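Superantigen-like protein SSL10 (Staphylococcus aureus subsp. aureus, PDB 6LWT) probably binds the Fc region of human IgG to block classical-pathway complement activation, and probably impairs plasma clotting by interacting with prothrombin. Local coordinates at residues Tyr122-Lys127 with Lys134-Lys139. Numbering follows the deposited sequence.
Sequences YPYYIK and KELDYK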
ATOM      1  N   TYR A 122      11.877 -10.660  11.890  1.00 17.63           N
ATOM      2  CA  TYR A 122      12.171 -11.578  10.785  1.00 19.04           C
ATOM      3  C   TYR A 122      12.169 -10.826   9.452  1.00 19.64           C
ATOM      4  O   TYR A 122      11.584  -9.736   9.355  1.00 18.62           O
ATOM      5  CB  TYR A 122      11.178 -12.748  10.778  1.00 19.55           C
ATOM      6  CG  TYR A 122       9.738 -12.334  10.795  1.00 19.62           C
ATOM      7  CD1 TYR A 122       9.033 -12.108   9.595  1.00 21.23           C
ATOM      8  CD2 TYR A 122       9.072 -12.149  11.998  1.00 20.83           C
ATOM      9  CE1 TYR A 122       7.695 -11.711   9.612  1.00 21.17           C
ATOM     10  CE2 TYR A 122       7.743 -11.753  12.031  1.00 21.22           C
ATOM     11  CZ  TYR A 122       7.059 -11.528  10.846  1.00 22.09           C
ATOM     12  OH  TYR A 122       5.737 -11.129  10.948  1.00 21.46           O
ATOM     13  N   PRO A 123      12.849 -11.379   8.422  1.00 20.65           N
ATOM     14  CA  PRO A 123      12.868 -10.689   7.146  1.00 20.03           C
ATOM     15  C   PRO A 123      11.505 -10.622   6.457  1.00 19.11           C
ATOM     16  O   PRO A 123      10.717 -11.564   6.510  1.00 17.41           O
ATOM     17  CB  PRO A 123      13.865 -11.506   6.295  1.00 22.18           C
ATOM     18  CG  PRO A 123      14.664 -12.293   7.257  1.00 22.45           C
ATOM     19  CD  PRO A 123      13.779 -12.523   8.437  1.00 22.05           C
ATOM     20  N   TYR A 124      11.254  -9.475   5.841  1.00 19.28           N
ATOM     21  CA  TYR A 124      10.041  -9.210   5.082  1.00 20.18           C
ATOM     22  C   TYR A 124      10.504  -8.858   3.684  1.00 20.64           C
ATOM     23  O   TYR A 124      11.241  -7.898   3.515  1.00 20.98           O
ATOM     24  CB  TYR A 124       9.267  -8.038   5.678  1.00 20.26           C
ATOM     25  CG  TYR A 124       8.033  -7.738   4.883  1.00 21.70           C
ATOM     26  CD1 TYR A 124       6.890  -8.521   5.020  1.00 23.39           C
ATOM     27  CD2 TYR A 124       8.037  -6.720   3.919  1.00 22.45           C
ATOM     28  CE1 TYR A 124       5.755  -8.275   4.253  1.00 24.37           C
ATOM     29  CE2 TYR A 124       6.921  -6.474   3.137  1.00 23.67           C
ATOM     30  CZ  TYR A 124       5.779  -7.243   3.311  1.00 24.99           C
ATOM     31  OH  TYR A 124       4.668  -6.984   2.527  1.00 28.27           O
ATOM     32  N   TYR A 125      10.107  -9.662   2.696  1.00 22.48           N
ATOM     33  CA  TYR A 125      10.696  -9.583   1.368  1.00 23.95           C
ATOM     34  C   TYR A 125       9.905  -8.659   0.452  1.00 23.80           C
ATOM     35  O   TYR A 125       8.675  -8.661   0.468  1.00 25.29           O
ATOM     36  CB  TYR A 125      10.828 -10.991   0.753  1.00 26.41           C
ATOM     37  CG  TYR A 125      11.720 -11.882   1.575  1.00 27.31           C
ATOM     38  CD1 TYR A 125      13.105 -11.744   1.527  1.00 29.07           C
ATOM     39  CD2 TYR A 125      11.180 -12.843   2.430  1.00 29.24           C
ATOM     40  CE1 TYR A 125      13.931 -12.549   2.301  1.00 29.67           C
ATOM     41  CE2 TYR A 125      11.996 -13.653   3.209  1.00 29.36           C
ATOM     42  CZ  TYR A 125      13.366 -13.501   3.139  1.00 29.47           C
ATOM     43  OH  TYR A 125      14.173 -14.284   3.921  1.00 31.18           O
ATOM     44  N   ILE A 126      10.641  -7.846  -0.298  1.00 25.02           N
ATOM     45  CA  ILE A 126      10.104  -6.956  -1.312  1.00 26.90           C
ATOM     46  C   ILE A 126      10.879  -7.204  -2.615  1.00 29.34           C
ATOM     47  O   ILE A 126      12.099  -6.970  -2.662  1.00 28.79           O
ATOM     48  CB  ILE A 126      10.255  -5.491  -0.884  1.00 25.64           C
ATOM     49  CG1 ILE A 126       9.467  -5.244   0.408  1.00 25.25           C
ATOM     50  CG2 ILE A 126       9.751  -4.574  -1.981  1.00 27.53           C
ATOM     51  CD1 ILE A 126       9.741  -3.920   1.047  1.00 24.96           C
ATOM     52  N   LYS A 127      10.167  -7.641  -3.655  1.00 32.50           N
ATOM     53  CA  LYS A 127      10.798  -8.068  -4.927  1.00 37.27           C
ATOM     54  C   LYS A 127      11.103  -6.875  -5.846  1.00 36.14           C
ATOM     55  O   LYS A 127      12.101  -6.884  -6.565  1.00 39.17           O
ATOM     56  CB  LYS A 127       9.938  -9.074  -5.719  1.00 41.57           C
ATOM     57  CG  LYS A 127       9.073 -10.054  -4.941  1.00 45.92           C
ATOM     58  CD  LYS A 127       9.853 -11.057  -4.109  1.00 48.14           C
ATOM     59  CE  LYS A 127       8.990 -11.561  -2.959  1.00 49.13           C
ATOM     60  NZ  LYS A 127       9.454 -12.870  -2.441  1.00 51.81           N
ATOM     61  N   LYS A 134       1.420   3.010  -0.742  1.00 16.85           N
ATOM     62  CA  LYS A 134       0.159   2.294  -0.877  1.00 16.93           C
ATOM     63  C   LYS A 134       0.312   0.766  -0.831  1.00 17.46           C
ATOM     64  O   LYS A 134      -0.388   0.081  -0.077  1.00 16.34           O
ATOM     65  CB  LYS A 134      -0.491   2.678  -2.205  1.00 17.29           C
ATOM     66  CG  LYS A 134      -1.795   1.974  -2.466  1.00 18.20           C
ATOM     67  CD  LYS A 134      -2.195   2.090  -3.930  1.00 17.86           C
ATOM     68  CE  LYS A 134      -3.584   1.549  -4.141  1.00 18.56           C
ATOM     69  NZ  LYS A 134      -4.607   2.301  -3.380  1.00 19.36           N
ATOM     70  N   GLU A 135       1.209   0.244  -1.670  1.00 16.86           N
ATOM     71  CA  GLU A 135       1.404  -1.205  -1.777  1.00 17.31           C
ATOM     72  C   GLU A 135       2.037  -1.768  -0.509  1.00 17.44           C
ATOM     73  O   GLU A 135       1.652  -2.843  -0.040  1.00 16.57           O
ATOM     74  CB  GLU A 135       2.281  -1.538  -2.994  1.00 18.92           C
ATOM     75  CG  GLU A 135       2.452  -3.033  -3.205  1.00 19.90           C
ATOM     76  CD  GLU A 135       3.244  -3.417  -4.448  1.00 23.49           C
ATOM     77  OE1 GLU A 135       3.380  -2.607  -5.389  1.00 22.17           O
ATOM     78  OE2 GLU A 135       3.715  -4.570  -4.487  1.00 25.75           O
ATOM     79  N   LEU A 136       2.996  -1.034   0.046  1.00 17.11           N
ATOM     80  CA  LEU A 136       3.664  -1.467   1.267  1.00 18.53           C
ATOM     81  C   LEU A 136       2.680  -1.481   2.436  1.00 18.33           C
ATOM     82  O   LEU A 136       2.575  -2.472   3.152  1.00 17.21           O
ATOM     83  CB  LEU A 136       4.880  -0.592   1.565  1.00 20.71           C
ATOM     84  CG  LEU A 136       5.803  -1.093   2.687  1.00 22.20           C
ATOM     85  CD1 LEU A 136       6.165  -2.567   2.551  1.00 23.62           C
ATOM     86  CD2 LEU A 136       7.045  -0.228   2.706  1.00 24.61           C
ATOM     87  N   ASP A 137       1.908  -0.408   2.567  1.00 17.48           N
ATOM     88  CA  ASP A 137       0.850  -0.334   3.574  1.00 17.83           C
ATOM     89  C   ASP A 137      -0.107  -1.516   3.456  1.00 16.59           C
ATOM     90  O   ASP A 137      -0.330  -2.244   4.432  1.00 15.26           O
ATOM     91  CB  ASP A 137       0.085   0.983   3.440  1.00 17.07           C
ATOM     92  CG  ASP A 137      -1.152   1.047   4.313  1.00 18.64           C
ATOM     93  OD1 ASP A 137      -1.022   1.139   5.560  1.00 21.12           O
ATOM     94  OD2 ASP A 137      -2.275   1.021   3.748  1.00 17.89           O
ATOM     95  N   TYR A 138      -0.651  -1.700   2.266  1.00 17.19           N
ATOM     96  CA  TYR A 138      -1.627  -2.762   2.033  1.00 18.18           C
ATOM     97  C   TYR A 138      -1.081  -4.151   2.344  1.00 18.07           C
ATOM     98  O   TYR A 138      -1.716  -4.922   3.066  1.00 17.65           O
ATOM     99  CB  TYR A 138      -2.149  -2.734   0.600  1.00 19.30           C
ATOM    100  CG  TYR A 138      -3.365  -3.614   0.418  1.00 22.14           C
ATOM    101  CD1 TYR A 138      -3.239  -4.993   0.213  1.00 23.12           C
ATOM    102  CD2 TYR A 138      -4.643  -3.073   0.469  1.00 23.98           C
ATOM    103  CE1 TYR A 138      -4.357  -5.794   0.065  1.00 26.64           C
ATOM    104  CE2 TYR A 138      -5.768  -3.869   0.324  1.00 24.27           C
ATOM    105  CZ  TYR A 138      -5.620  -5.212   0.115  1.00 25.65           C
ATOM    106  OH  TYR A 138      -6.747  -5.985  -0.032  1.00 28.29           O
ATOM    107  N   LYS A 139       0.075  -4.472   1.782  1.00 17.48           N
ATOM    108  CA  LYS A 139       0.623  -5.801   1.952  1.00 19.47           C
ATOM    109  C   LYS A 139       1.070  -6.061   3.396  1.00 19.32           C
ATOM    110  O   LYS A 139       0.933  -7.182   3.873  1.00 17.02           O
ATOM    111  CB  LYS A 139       1.770  -6.054   0.999  1.00 21.25           C
ATOM    112  CG  LYS A 139       1.294  -6.239  -0.424  1.00 22.51           C
ATOM    113  CD  LYS A 139       2.459  -6.547  -1.332  1.00 25.18           C
ATOM    114  CE  LYS A 139       1.949  -7.030  -2.672  1.00 27.94           C
ATOM    115  NZ  LYS A 139       3.088  -7.404  -3.541  1.00 30.17           N
TER
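L136 and K139, one helical turn apart on helix 133-148, meet the side chain of Y124, and L136 also meets I126, both from the chain running on from edge strand 120-123. E135, just before L136, does not touch residues 122-127, but its carboxylate pairs with K139 NZ through OE2 and with K128 through OE1. The CD1 methyl of L136 lies 4.0 Å from CE2 of Y124, reached obliquely to the ring, and 4.1 Å from CD1 of I126. A compact apolar side chain suits this place because its CD1 fits against both the tyrosine ring and the isoleucine tip; leucine and tyrosine lie alongside, pointing opposite ways, while the isoleucine is crossed at about a right angle. I192 of strand 192-198 touches both L136 and I126, joining this small apolar cluster to the sheet. The CB of Y124 points toward the helix, and with CG anti to the backbone N (chi1 179°) the ring carries OH to 3.4 Å from CB of K139, a van der Waals approach to the base of the lysine. Beyond CG the lysine chain runs extended, across the tyrosine, and NZ makes a salt bridge 3.1 Å long to OE2 of E135, met on the anti side and 21° out of the carboxylate plane. Its strongest polar partner is E28 of strand 26-30, in the OB-fold domain, so a long, flexible lysine suits a position where its stem packs against tyrosine and its charge reaches the neighbouring domain. The whole is characteristic of the C-terminal beta-grasp domain of staphylococcal superantigen-like proteins, in which a helix packs across a mixed beta sheet.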